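Local coordinates for CurF (Lyngbya majuscula, PDB 5DP2), which acts as an NADP-binding, enoyl reductase-like cyclopropanase in curacin A biosynthesis, where it probably uses NADPH to close a cyclopropane ring, at residues A[49-54]-A[280-285]; A[65-70]-A[80-85]; A[63-66]-A[72-75]; A[123-128]-A[138-143]; A[286-289]-A[293-296]. All blocks are in the same frame, centred on the assembly; numbering follows the deposited sequence. Where two conformers were deposited one is given.

How the contacts relate
Contact 1 lies at the NADP site and bridges the cofactor cleft. Contact 2 is closest to it, about 10 Å away between centres; Glu52 OE2 of contact 1 lies 2.6 Å from Gly81 N of contact 2, a probable hydrogen bond. Contact 3 is a surface contact, about 13 Å from contact 1 between centres. It shares Lys65 and Lys66 with contact 2 and meets contact 1 where Tyr63 OH is 2.6 Å from Asp283 OD1. Contacts 4 and 5 each lie about 15 Å from contact 1 between centres. Phe285 of contact 1 packs on Phe140 of contact 4, and contacts 1 and 5 both use helix 281-287. A salt bridge, Asp123 OD1 to Lys289 NZ, joins contacts 4 and 5.

Contact 1. Residues A[49-54]-A[280-285]; sequences NFREVL and DMSDEF. With NAP (NADP nicotinamide-adenine-dinucleotide phosphate), chain B.
Arg51 reaches across the cofactor cleft to Asp280. Its CG is anti to the backbone N (chi1 173°), but the chain then bends at chi2 and chi3, and this brings the guanidinium to the carboxylate. NH2 donates to Asp280 OD2 at 2.9 Å in a salt bridge. The acceptor lies in the guanidinium plane, whereas NH2 comes from above the carboxylate plane; the planes are 79° apart. NH1 turns to water 1, which donates to Ser282 OG at 2.7 Å. NH1 also salt-bridges Glu62. The other carboxylate oxygen, Asp280 OD1, takes the Ser282 hydroxyl at 2.6 Å and accepts a weak capping bond from Ser282 N, with Asp280 at the N-cap of helix 281-287. The segments meet beside NADP, in the cleft between the two domains, as in medium-chain dehydrogenases and reductases. Residues 280-285 follow the last strand of the Rossmann sheet. Both helix starts hold the cofactor: Phe50 N donates to phosphate oxygen O1N at 3.0 Å, and Met281 N to carboxamide oxygen O7N at 2.7 Å. NADP C5B lies over one face of the Phe50 ring. With an alanine at Asp280, Arg51 NH2 would probably lose its charged mate and Ser282 N its cap.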
# COMPACT_ATOMS: atom_id res chain seq x y z
N ASN A 49 0.11 -1.83 -7.17
CA ASN A 49 -0.47 -0.85 -6.26
C ASN A 49 -1.30 0.15 -7.06
O ASN A 49 -1.02 0.42 -8.23
CB ASN A 49 0.64 -0.15 -5.46
CG ASN A 49 1.11 -1.03 -4.28
OD1 ASN A 49 0.58 -0.97 -3.15
ND2 ASN A 49 2.01 -1.91 -4.54
N PHE A 50 -2.32 0.73 -6.45
CA PHE A 50 -3.22 1.61 -7.16
C PHE A 50 -2.47 2.82 -7.75
O PHE A 50 -2.77 3.25 -8.87
CB PHE A 50 -4.36 2.07 -6.26
CG PHE A 50 -5.48 2.74 -6.99
CD1 PHE A 50 -6.31 1.99 -7.85
CD2 PHE A 50 -5.69 4.09 -6.85
CE1 PHE A 50 -7.35 2.61 -8.53
CE2 PHE A 50 -6.75 4.71 -7.50
CZ PHE A 50 -7.57 3.97 -8.34
N ARG A 51 -1.49 3.38 -7.02
CA ARG A 51 -0.65 4.48 -7.55
C ARG A 51 -0.11 4.16 -8.92
O ARG A 51 0.01 5.03 -9.78
CB ARG A 51 0.57 4.78 -6.60
CG ARG A 51 1.60 5.79 -7.14
CD ARG A 51 1.11 7.21 -7.22
NE ARG A 51 0.99 7.81 -5.91
CZ ARG A 51 1.97 8.41 -5.19
NH1 ARG A 51 3.22 8.52 -5.67
NH2 ARG A 51 1.67 8.89 -4.00
N GLU A 52 0.30 2.91 -9.11
CA GLU A 52 0.93 2.51 -10.37
C GLU A 52 -0.06 2.47 -11.52
O GLU A 52 0.33 2.76 -12.65
CB GLU A 52 1.63 1.17 -10.17
CG GLU A 52 2.79 1.31 -9.17
CD GLU A 52 3.39 0.05 -8.69
OE1 GLU A 52 2.65 -0.92 -8.39
OE2 GLU A 52 4.64 0.04 -8.54
N VAL A 53 -1.31 2.11 -11.26
CA VAL A 53 -2.37 2.27 -12.26
C VAL A 53 -2.51 3.75 -12.64
O VAL A 53 -2.51 4.10 -13.82
CB VAL A 53 -3.71 1.68 -11.73
CG1 VAL A 53 -4.85 1.99 -12.69
CG2 VAL A 53 -3.59 0.18 -11.51
N LEU A 54 -2.57 4.63 -11.64
CA LEU A 54 -2.67 6.06 -11.91
C LEU A 54 -1.44 6.55 -12.68
O LEU A 54 -1.55 7.43 -13.54
CB LEU A 54 -2.82 6.85 -10.60
CG LEU A 54 -4.01 6.53 -9.70
CD1 LEU A 54 -3.97 7.44 -8.48
CD2 LEU A 54 -5.32 6.65 -10.46
N ASP A 280 2.38 10.66 2.75
CA ASP A 280 2.75 9.88 1.58
C ASP A 280 3.92 8.99 1.96
O ASP A 280 5.03 9.48 2.25
CB ASP A 280 3.07 10.79 0.38
CG ASP A 280 3.32 10.00 -0.90
OD1 ASP A 280 3.85 8.89 -0.80
OD2 ASP A 280 3.00 10.49 -2.01
N MET A 281 3.66 7.69 2.02
CA MET A 281 4.69 6.76 2.45
C MET A 281 5.93 6.77 1.58
O MET A 281 7.04 6.59 2.08
CB MET A 281 4.14 5.35 2.53
CG MET A 281 3.09 5.17 3.59
SD MET A 281 3.70 5.33 5.30
CE MET A 281 4.47 3.73 5.49
N SER A 282 5.75 6.95 0.27
CA SER A 282 6.92 7.04 -0.60
C SER A 282 7.85 8.19 -0.18
O SER A 282 9.07 8.02 -0.12
CB SER A 282 6.50 7.09 -2.07
OG SER A 282 5.78 8.24 -2.40
N ASP A 283 7.27 9.35 0.16
CA ASP A 283 8.07 10.44 0.67
C ASP A 283 8.80 10.06 1.97
O ASP A 283 9.95 10.39 2.20
CB ASP A 283 7.23 11.69 0.99
CG ASP A 283 6.66 12.42 -0.22
OD1 ASP A 283 7.23 12.29 -1.32
OD2 ASP A 283 5.65 13.14 -0.02
N GLU A 284 8.07 9.35 2.85
CA GLU A 284 8.66 8.94 4.14
C GLU A 284 9.82 7.97 3.94
O GLU A 284 10.83 8.05 4.68
CB GLU A 284 7.59 8.31 5.04
CG GLU A 284 6.46 9.26 5.41
CD GLU A 284 6.88 10.40 6.28
OE1 GLU A 284 7.86 10.26 7.06
OE2 GLU A 284 6.26 11.48 6.19
N PHE A 285 9.68 7.03 3.00
CA PHE A 285 10.73 6.05 2.76
C PHE A 285 12.01 6.71 2.22
O PHE A 285 13.11 6.36 2.65
CB PHE A 285 10.25 4.95 1.81
CG PHE A 285 9.13 4.08 2.36
CD1 PHE A 285 9.17 3.59 3.65
CD2 PHE A 285 8.06 3.71 1.56
CE1 PHE A 285 8.16 2.78 4.14
CE2 PHE A 285 7.07 2.89 2.05
CZ PHE A 285 7.11 2.42 3.33
PA NAP B . -6.97 -0.44 -3.40
O1A NAP B . -6.78 -1.92 -3.45
O2A NAP B . -7.53 0.17 -2.17
O5B NAP B . -7.82 -0.04 -4.69
C5B NAP B . -8.46 1.24 -4.78
C4B NAP B . -9.71 1.34 -3.93
O4B NAP B . -10.36 2.55 -4.24
C3B NAP B . -10.69 0.22 -4.15
O3B NAP B . -10.80 -0.52 -2.93
C2B NAP B . -12.02 0.91 -4.52
O2B NAP B . -13.18 0.50 -3.85
C1B NAP B . -11.78 2.35 -4.11
N9A NAP B . -12.40 3.34 -4.98
C8A NAP B . -11.88 3.86 -6.14
N7A NAP B . -12.73 4.76 -6.68
C5A NAP B . -13.78 4.82 -5.86
C6A NAP B . -15.00 5.57 -5.84
N6A NAP B . -15.27 6.44 -6.83
N1A NAP B . -15.84 5.38 -4.84
C2A NAP B . -15.55 4.50 -3.87
N3A NAP B . -14.44 3.75 -3.78
C4A NAP B . -13.58 3.91 -4.77
O3 NAP B . -5.57 0.29 -3.72
PN NAP B . -4.29 0.52 -2.78
O1N NAP B . -3.09 0.33 -3.62
O2N NAP B . -4.42 -0.27 -1.51
O5D NAP B . -4.42 2.05 -2.49
C5D NAP B . -5.53 2.52 -1.69
C4D NAP B . -5.67 4.06 -1.86
O4D NAP B . -4.72 4.67 -1.02
C3D NAP B . -5.37 4.58 -3.26
O3D NAP B . -6.13 5.78 -3.46
C2D NAP B . -3.89 4.84 -3.22
O2D NAP B . -3.52 5.83 -4.19
C1D NAP B . -3.70 5.31 -1.80
N1N NAP B . -2.45 5.00 -1.07
C2N NAP B . -1.75 6.00 -0.50
C3N NAP B . -0.57 5.77 0.22
C7N NAP B . 0.16 6.91 0.83
O7N NAP B . 1.27 6.65 1.25
N7N NAP B . -0.45 8.13 0.90
C4N NAP B . -0.10 4.46 0.34
C5N NAP B . -0.84 3.45 -0.26
C6N NAP B . -2.02 3.73 -0.96
P2B NAP B . -13.96 -0.86 -4.15
O1X NAP B . -13.05 -1.99 -3.68
O2X NAP B . -15.20 -0.71 -3.32
O3X NAP B . -14.21 -0.91 -5.64
O HOH W 1 5.20 10.17 -4.26

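Contact 2. Residues A[65-70]-A[80-85]; sequences KKRYRS and FGVEGV
Arg67 points its guanidinium between Phe80 and Val82. CB and CG carry the chain away from a short 3-10 turn, with CG anti to the carbonyl carbon (chi1 -73°). Bends at chi2 and chi3 then turn it toward residues 80-85. CD is the first atom to touch, 4.1 Å from Val82 CG1. NE is hydrogen-bonded just outside the two segments. NH1 lies 3.9 Å from the same methyl, Val82 CG1, and has a long, weak ion pair with Glu62. NH2 ends the chain 3.6 Å from Phe80 CD1 and donates to Thr79 O and Asn55 OD1. The guanidinium and the Phe80 ring are inclined by 54°, so the groups are not stacked. The buried charge is thus met by polar atoms of neighbouring residues, while Phe80 and Val82 supply apolar packing. Replacing Arg67 by a leucine is likely to leave Thr79 O and Asn55 OD1 without this donor. Glu52 of helix 50-57 touches Arg67, Phe80 and Val82, and its OE2 accepts from Gly81 N. The arrangement ties the loop after helix 50-57 to the chain entering strand 83-91, within the GroES-like domain, the catalytic domain in medium-chain reductases.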
# COMPACT_ATOMS: atom_id res chain seq x y z
N LYS A 65 12.62 10.45 -7.69
CA LYS A 65 13.56 10.08 -8.73
C LYS A 65 13.88 8.59 -8.73
O LYS A 65 14.20 8.04 -9.77
CB LYS A 65 14.79 10.98 -8.69
CG LYS A 65 14.46 12.40 -9.20
CD LYS A 65 15.57 13.35 -9.43
CE LYS A 65 15.04 14.48 -10.31
NZ LYS A 65 16.05 15.54 -10.55
N LYS A 66 13.73 7.93 -7.57
CA LYS A 66 13.96 6.49 -7.47
C LYS A 66 13.03 5.69 -8.38
O LYS A 66 13.34 4.56 -8.73
CB LYS A 66 13.77 6.05 -5.98
CG LYS A 66 14.32 4.68 -5.65
CD LYS A 66 14.10 4.28 -4.21
CE LYS A 66 14.93 3.06 -3.88
NZ LYS A 66 14.71 2.58 -2.52
N ARG A 67 11.87 6.26 -8.74
CA ARG A 67 10.93 5.61 -9.65
C ARG A 67 11.34 5.68 -11.13
O ARG A 67 10.64 5.13 -11.96
CB ARG A 67 9.53 6.18 -9.49
CG ARG A 67 8.79 5.75 -8.21
CD ARG A 67 8.43 4.28 -8.15
NE ARG A 67 7.63 3.80 -9.28
CZ ARG A 67 6.34 4.06 -9.47
NH1 ARG A 67 5.59 4.67 -8.57
NH2 ARG A 67 5.76 3.66 -10.62
N TYR A 68 12.48 6.33 -11.44
CA TYR A 68 12.92 6.49 -12.82
C TYR A 68 14.33 5.99 -13.03
O TYR A 68 15.23 6.28 -12.23
CB TYR A 68 12.85 7.96 -13.24
CG TYR A 68 11.45 8.53 -13.22
CD1 TYR A 68 10.64 8.43 -14.34
CD2 TYR A 68 10.94 9.20 -12.12
CE1 TYR A 68 9.38 8.99 -14.38
CE2 TYR A 68 9.68 9.76 -12.14
CZ TYR A 68 8.91 9.68 -13.28
OH TYR A 68 7.66 10.27 -13.37
N ARG A 69 14.56 5.31 -14.14
CA ARG A 69 15.91 4.92 -14.49
C ARG A 69 16.81 6.15 -14.62
O ARG A 69 16.45 7.13 -15.26
CB ARG A 69 15.91 4.13 -15.80
CG ARG A 69 15.17 2.80 -15.74
CD ARG A 69 15.67 1.87 -14.64
NE ARG A 69 17.09 1.54 -14.76
CZ ARG A 69 17.56 0.48 -15.39
NH1 ARG A 69 16.75 -0.42 -15.94
NH2 ARG A 69 18.88 0.29 -15.48
N SER A 70 17.99 6.05 -13.97
CA SER A 70 18.99 7.12 -13.89
C SER A 70 18.52 8.35 -13.16
O SER A 70 19.21 9.37 -13.12
CB SER A 70 19.51 7.52 -15.27
OG SER A 70 20.27 6.48 -15.81
N PHE A 80 8.29 0.25 -12.14
CA PHE A 80 7.16 -0.13 -11.30
C PHE A 80 7.61 -1.16 -10.29
O PHE A 80 8.57 -1.89 -10.51
CB PHE A 80 6.03 -0.71 -12.18
CG PHE A 80 5.60 0.22 -13.27
CD1 PHE A 80 4.65 1.19 -13.05
CD2 PHE A 80 6.20 0.17 -14.53
CE1 PHE A 80 4.31 2.10 -14.03
CE2 PHE A 80 5.85 1.07 -15.52
CZ PHE A 80 4.90 2.02 -15.28
N GLY A 81 6.85 -1.23 -9.20
CA GLY A 81 7.08 -2.21 -8.15
C GLY A 81 7.61 -1.51 -6.91
O GLY A 81 8.84 -1.41 -6.71
N VAL A 82 6.69 -1.02 -6.08
CA VAL A 82 7.02 -0.25 -4.91
C VAL A 82 7.21 -1.14 -3.67
O VAL A 82 7.45 -0.65 -2.57
CB VAL A 82 6.01 0.90 -4.69
CG1 VAL A 82 6.06 1.90 -5.83
CG2 VAL A 82 4.59 0.37 -4.48
N GLU A 83 7.14 -2.45 -3.88
CA GLU A 83 7.31 -3.47 -2.86
C GLU A 83 7.42 -4.80 -3.60
O GLU A 83 7.00 -4.92 -4.75
CB GLU A 83 6.08 -3.50 -1.91
CG GLU A 83 4.76 -3.73 -2.66
CD GLU A 83 3.52 -3.83 -1.78
OE1 GLU A 83 3.65 -4.40 -0.66
OE2 GLU A 83 2.45 -3.35 -2.22
N GLY A 84 7.97 -5.80 -2.94
CA GLY A 84 7.93 -7.15 -3.46
C GLY A 84 8.72 -8.09 -2.60
O GLY A 84 9.18 -7.71 -1.51
N VAL A 85 8.87 -9.33 -3.08
CA VAL A 85 9.58 -10.36 -2.32
C VAL A 85 10.41 -11.20 -3.26
O VAL A 85 10.07 -11.36 -4.44
CB VAL A 85 8.61 -11.30 -1.53
CG1 VAL A 85 7.81 -10.52 -0.50
CG2 VAL A 85 7.69 -12.05 -2.47

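Contact 3. Residues A[63-66]-A[72-75]; sequences YIKK and IISA
Ile73 sends its CD1 methyl toward residues 63-66, and this methyl makes the closest part of the contact. It lies 3.9 Å from the backbone oxygen Tyr63 O and 4.2 Å from Lys65 CE. The isoleucine CG1 branch is anti to the carbonyl carbon (chi1 -63°), and the chain continues extended to CD1 (chi2 175°). That straight branch reaches the opposite segment, and the Ile73 and Lys65 side chains cross at about a right angle. The other branch of Ile73, CG2, packs on the hydroxyl end of Tyr68. Tyr68 therefore lines a second side of the same residue, and its ring edge also touches Ser74 O.

The rest is loose. The nearest CA atoms, Lys65 CA and Ile72 CA, are 6.8 Å apart. Lys65 runs extended beyond CG and touches Ile73 through its CE methylene; Lys65, Ile73 and Tyr63 are all exposed. The Tyr63 ring is directed elsewhere. Its CB points away from Ile73, and its hydroxyl is hydrogen-bonded to Asp283 OD1 on helix 281-287. What Tyr63 offers here is its backbone carbonyl. Both segments belong to the long loop between helix 50-57 and strand 83-91, and the contact brings two of its parts together at the protein surface. Ile72 O is bonded to Asn77 ND2, which ties the second part to the chain that follows. No hydrogen bond or salt bridge joins the two segments, so the contact rests on van der Waals packing by one methyl group, with the aliphatic part of a lysine as its side-chain partner.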
# COMPACT_ATOMS: atom_id res chain seq x y z
N TYR A 63 7.20 12.08 -8.99
CA TYR A 63 8.31 13.03 -8.86
C TYR A 63 9.50 12.42 -8.11
O TYR A 63 10.61 12.95 -8.19
CB TYR A 63 7.84 14.35 -8.17
CG TYR A 63 7.21 14.09 -6.84
CD1 TYR A 63 8.01 13.93 -5.72
CD2 TYR A 63 5.84 13.90 -6.70
CE1 TYR A 63 7.47 13.59 -4.49
CE2 TYR A 63 5.29 13.53 -5.49
CZ TYR A 63 6.10 13.38 -4.38
OH TYR A 63 5.54 12.99 -3.21
N ILE A 64 9.30 11.31 -7.39
CA ILE A 64 10.40 10.65 -6.70
C ILE A 64 11.34 10.06 -7.76
O ILE A 64 10.95 9.24 -8.58
CB ILE A 64 9.86 9.60 -5.72
CG1 ILE A 64 9.28 10.35 -4.52
CG2 ILE A 64 10.94 8.62 -5.32
CD1 ILE A 64 8.57 9.49 -3.53
N LYS A 65 12.62 10.45 -7.69
CA LYS A 65 13.56 10.08 -8.73
C LYS A 65 13.88 8.59 -8.73
O LYS A 65 14.20 8.04 -9.77
CB LYS A 65 14.79 10.98 -8.69
CG LYS A 65 14.46 12.40 -9.20
CD LYS A 65 15.57 13.35 -9.43
CE LYS A 65 15.04 14.48 -10.31
NZ LYS A 65 16.05 15.54 -10.55
N LYS A 66 13.73 7.93 -7.57
CA LYS A 66 13.96 6.49 -7.47
C LYS A 66 13.03 5.69 -8.38
O LYS A 66 13.34 4.56 -8.73
CB LYS A 66 13.77 6.05 -5.98
CG LYS A 66 14.32 4.68 -5.65
CD LYS A 66 14.10 4.28 -4.21
CE LYS A 66 14.93 3.06 -3.88
NZ LYS A 66 14.71 2.58 -2.52
N ILE A 72 16.10 10.22 -14.05
CA ILE A 72 15.70 11.20 -15.05
C ILE A 72 14.21 11.00 -15.36
O ILE A 72 13.78 9.92 -15.80
CB ILE A 72 16.57 11.10 -16.32
CG1 ILE A 72 18.00 11.47 -15.97
CG2 ILE A 72 16.01 12.00 -17.42
CD1 ILE A 72 18.97 11.29 -17.11
N ILE A 73 13.42 12.03 -15.05
CA ILE A 73 11.95 11.94 -15.12
C ILE A 73 11.45 11.96 -16.57
O ILE A 73 11.59 12.97 -17.27
CB ILE A 73 11.31 13.07 -14.29
CG1 ILE A 73 11.68 12.92 -12.81
CG2 ILE A 73 9.81 13.12 -14.47
CD1 ILE A 73 11.21 14.05 -11.92
N SER A 74 10.83 10.85 -16.98
CA SER A 74 10.17 10.69 -18.29
C SER A 74 9.40 9.39 -18.29
O SER A 74 9.80 8.45 -17.60
CB SER A 74 11.17 10.66 -19.44
OG SER A 74 11.86 9.43 -19.45
N ALA A 75 8.33 9.29 -19.09
CA ALA A 75 7.56 8.06 -19.13
C ALA A 75 8.42 6.87 -19.47
O ALA A 75 8.25 5.79 -18.88
CB ALA A 75 6.42 8.16 -20.15

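Contact 4. Residues A[123-128]-A[138-143]; sequences DLLAKP and TIFMSF
Leu125 and Phe140 meet in the protein interior. Leu125 CD1 approaches the edge of the Phe140 ring near its plane, 4.1 Å from CE1, and the two side chains cross at about a right angle. The phenylalanine CG is anti to its backbone N (chi1 -178°), which swings the ring toward the strand. A second, lighter apolar contact lies beside this one: Pro128 CG is 4.4 Å from Ile139 CD1. All four residues are buried, and no hydrogen bond crosses between the segments.

The next shell packs round these side chains. Phe140 also meets the rings of Phe144 and Phe285, each with planes at about 35°, and touches Ala107. Leu125 packs on His292 of helix 290-305. From the same helix, Phe303 lies against Ile139 and Glu304 against Pro128.

Further out, backbone and polar bonds set the positions. Leu125 is hydrogen-bonded through its backbone to Ile105, in the strand pair 103-107 and 124-126. Lys127 NZ folds back to donate to Pro128 O at 3.0 Å, tilted 33° from the carbonyl plane, and also to Leu131 O. These carbonyls occupy a buried amine and probably steady the turn after the strand. At the helix, Met141 N is hydrogen-bonded to Glu83 OE1 of strand 83-91. Phe143 N bonds to Ile139 O. The contact thus joins a strand of the mixed catalytic-domain sheet to the helix before the first Rossmann strand, 161-164, as in the two-domain medium-chain reductase fold.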
# COMPACT_ATOMS: atom_id res chain seq x y z
N ASP A 123 17.82 -1.81 2.36
CA ASP A 123 16.55 -1.77 1.65
C ASP A 123 15.79 -3.09 1.72
O ASP A 123 14.78 -3.24 1.02
CB ASP A 123 16.77 -1.50 0.13
CG ASP A 123 17.40 -0.20 -0.20
OD1 ASP A 123 16.94 0.75 0.37
OD2 ASP A 123 18.30 -0.15 -1.08
N LEU A 124 16.31 -4.06 2.47
CA LEU A 124 15.74 -5.39 2.54
C LEU A 124 15.33 -5.72 3.97
O LEU A 124 15.99 -5.28 4.94
CB LEU A 124 16.79 -6.42 2.09
CG LEU A 124 17.27 -6.23 0.65
CD1 LEU A 124 18.35 -7.27 0.34
CD2 LEU A 124 16.12 -6.31 -0.34
N LEU A 125 14.27 -6.52 4.10
CA LEU A 125 13.74 -7.01 5.37
C LEU A 125 13.60 -8.52 5.28
O LEU A 125 13.29 -9.06 4.23
CB LEU A 125 12.37 -6.38 5.64
CG LEU A 125 12.35 -4.84 5.77
CD1 LEU A 125 10.91 -4.34 5.77
CD2 LEU A 125 13.11 -4.37 7.00
N ALA A 126 13.83 -9.22 6.38
CA ALA A 126 13.70 -10.67 6.38
C ALA A 126 12.23 -11.08 6.20
O ALA A 126 11.34 -10.64 6.93
CB ALA A 126 14.25 -11.25 7.67
N LYS A 127 11.99 -11.95 5.23
CA LYS A 127 10.64 -12.47 4.98
C LYS A 127 10.21 -13.38 6.15
O LYS A 127 11.00 -14.21 6.56
CB LYS A 127 10.62 -13.30 3.70
CG LYS A 127 9.25 -13.89 3.39
CD LYS A 127 9.35 -14.73 2.15
CE LYS A 127 8.37 -15.84 2.14
NZ LYS A 127 8.75 -16.90 3.15
N PRO A 128 8.96 -13.27 6.62
CA PRO A 128 8.47 -14.26 7.60
C PRO A 128 8.57 -15.68 7.01
O PRO A 128 8.06 -15.95 5.93
CB PRO A 128 7.00 -13.83 7.82
CG PRO A 128 6.99 -12.35 7.50
CD PRO A 128 7.94 -12.24 6.35
N THR A 138 1.84 -9.62 -0.01
CA THR A 138 0.71 -8.76 0.33
C THR A 138 1.02 -7.76 1.43
O THR A 138 0.18 -6.90 1.71
CB THR A 138 -0.52 -9.59 0.75
OG1 THR A 138 -0.33 -10.17 2.05
CG2 THR A 138 -0.91 -10.62 -0.26
N ILE A 139 2.20 -7.84 2.07
CA ILE A 139 2.39 -7.15 3.36
C ILE A 139 2.82 -5.69 3.27
O ILE A 139 2.20 -4.83 3.90
CB ILE A 139 3.41 -7.94 4.24
CG1 ILE A 139 2.85 -9.31 4.61
CG2 ILE A 139 3.79 -7.12 5.47
CD1 ILE A 139 3.82 -10.20 5.34
N PHE A 140 3.93 -5.40 2.57
CA PHE A 140 4.69 -4.18 2.86
C PHE A 140 3.89 -2.87 2.72
O PHE A 140 3.70 -2.15 3.70
CB PHE A 140 5.97 -4.13 1.99
CG PHE A 140 6.84 -2.94 2.25
CD1 PHE A 140 7.75 -2.94 3.31
CD2 PHE A 140 6.75 -1.80 1.46
CE1 PHE A 140 8.52 -1.82 3.57
CE2 PHE A 140 7.53 -0.69 1.71
CZ PHE A 140 8.41 -0.70 2.78
N MET A 141 3.48 -2.51 1.51
CA MET A 141 2.94 -1.18 1.37
C MET A 141 1.62 -1.04 2.15
O MET A 141 1.38 -0.02 2.82
CB MET A 141 2.79 -0.80 -0.09
CG MET A 141 2.43 0.64 -0.32
SD MET A 141 3.57 1.88 0.28
CE MET A 141 4.81 1.83 -1.02
N SER A 142 0.74 -2.03 2.06
CA SER A 142 -0.58 -1.89 2.67
C SER A 142 -0.49 -1.84 4.21
O SER A 142 -1.11 -0.98 4.84
CB SER A 142 -1.51 -2.99 2.20
OG SER A 142 -1.70 -2.96 0.80
N PHE A 143 0.24 -2.79 4.81
CA PHE A 143 0.37 -2.78 6.27
C PHE A 143 1.23 -1.66 6.78
O PHE A 143 0.95 -1.14 7.87
CB PHE A 143 0.84 -4.13 6.83
CG PHE A 143 -0.23 -5.19 6.87
CD1 PHE A 143 -1.05 -5.30 7.98
CD2 PHE A 143 -0.43 -6.04 5.81
CE1 PHE A 143 -2.02 -6.29 8.05
CE2 PHE A 143 -1.39 -7.05 5.88
CZ PHE A 143 -2.18 -7.17 7.01

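Contact 5. Residues A[286-289]-A[293-296]; sequences VRDK and AKLW
The Asp288 carboxylate has the Lys294 ammonium off its plane: NZ stands 4.3 Å from OD2, tilted rather than level with the group. Lys294 was modelled in two conformers and this distance holds for one, so the approach is uncertain. That separation is beyond a salt bridge, so the two opposite charges are only near each other. The other oxygen, OD1, is used differently. It accepts from Gln290 N, two residues on, which makes an Asx turn leading into helix 290-305. The CG of Asp288 is anti to the backbone N (chi1 -177°), and chi2 near zero holds OD1 on the side of that turn. Asp288 is also where helix 281-287 ends, so one residue closes one helix and opens the way to the next. Lys289 O is 4.0 Å from Ala293 N, and no hydrogen bond joins the segments. Lys289 turns its side chain elsewhere and forms a salt bridge with Asp123. The indole of Trp296 packs on Pro128 and Ile139, while Leu295 lies against helix 140-153. The contact is a short helix-to-helix corner at the surface. The Asx turn is its defined polar bond, and the Asp288–Lys294 pair would probably add only a weak, solvent-screened attraction.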
# COMPACT_ATOMS: atom_id res chain seq x y z
N VAL A 286 11.86 7.67 1.31
CA VAL A 286 13.01 8.39 0.74
C VAL A 286 13.65 9.30 1.78
O VAL A 286 14.88 9.49 1.81
CB VAL A 286 12.57 9.22 -0.48
CG1 VAL A 286 13.68 10.16 -0.95
CG2 VAL A 286 12.15 8.29 -1.59
N ARG A 287 12.82 9.88 2.64
CA ARG A 287 13.31 10.78 3.67
C ARG A 287 14.25 10.11 4.68
O ARG A 287 15.24 10.71 5.10
CB ARG A 287 12.09 11.38 4.37
CG ARG A 287 12.37 12.27 5.53
CD ARG A 287 11.05 12.76 6.18
NE ARG A 287 11.30 13.51 7.38
CZ ARG A 287 11.55 12.96 8.56
NH1 ARG A 287 11.51 11.65 8.74
NH2 ARG A 287 11.90 13.74 9.56
N ASP A 288 13.97 8.88 5.07
CA ASP A 288 14.71 8.22 6.16
C ASP A 288 14.68 6.71 5.96
O ASP A 288 13.63 6.12 6.10
CB ASP A 288 14.06 8.60 7.49
CG ASP A 288 14.78 8.03 8.68
OD1 ASP A 288 15.78 7.29 8.53
OD2 ASP A 288 14.34 8.35 9.79
N LYS A 289 15.80 6.06 5.63
CA LYS A 289 15.77 4.59 5.45
C LYS A 289 15.55 3.80 6.72
O LYS A 289 15.21 2.61 6.65
CB LYS A 289 16.99 4.08 4.69
CG LYS A 289 16.94 4.42 3.22
CD LYS A 289 17.72 3.46 2.35
CE LYS A 289 17.52 3.82 0.89
NZ LYS A 289 18.46 3.08 0.01
N ALA A 293 12.60 0.25 8.65
CA ALA A 293 13.20 -0.68 9.60
C ALA A 293 12.48 -0.62 10.94
O ALA A 293 12.19 -1.65 11.55
CB ALA A 293 14.68 -0.35 9.79
N LYS A 294 12.18 0.59 11.41
CA LYS A 294 11.50 0.73 12.69
C LYS A 294 10.05 0.24 12.63
O LYS A 294 9.58 -0.37 13.60
CB LYS A 294 11.59 2.16 13.17
CG LYS A 294 13.01 2.57 13.52
CD LYS A 294 13.09 3.99 14.03
CE LYS A 294 13.05 4.99 12.90
NZ LYS A 294 13.15 6.39 13.42
N LEU A 295 9.37 0.45 11.50
CA LEU A 295 8.03 -0.10 11.39
C LEU A 295 8.07 -1.62 11.39
O LEU A 295 7.22 -2.27 12.03
CB LEU A 295 7.33 0.44 10.14
CG LEU A 295 6.96 1.92 10.14
CD1 LEU A 295 6.48 2.40 8.78
CD2 LEU A 295 5.92 2.24 11.18
N TRP A 296 9.05 -2.22 10.68
CA TRP A 296 9.13 -3.68 10.67
C TRP A 296 9.49 -4.25 12.05
O TRP A 296 9.09 -5.36 12.39
CB TRP A 296 10.11 -4.16 9.59
CG TRP A 296 10.05 -5.62 9.26
CD1 TRP A 296 11.10 -6.50 9.25
CD2 TRP A 296 8.90 -6.40 8.85
NE1 TRP A 296 10.69 -7.74 8.86
CE2 TRP A 296 9.35 -7.71 8.59
CE3 TRP A 296 7.54 -6.12 8.67
CZ2 TRP A 296 8.49 -8.73 8.18
CZ3 TRP A 296 6.68 -7.14 8.26
CH2 TRP A 296 7.15 -8.43 8.04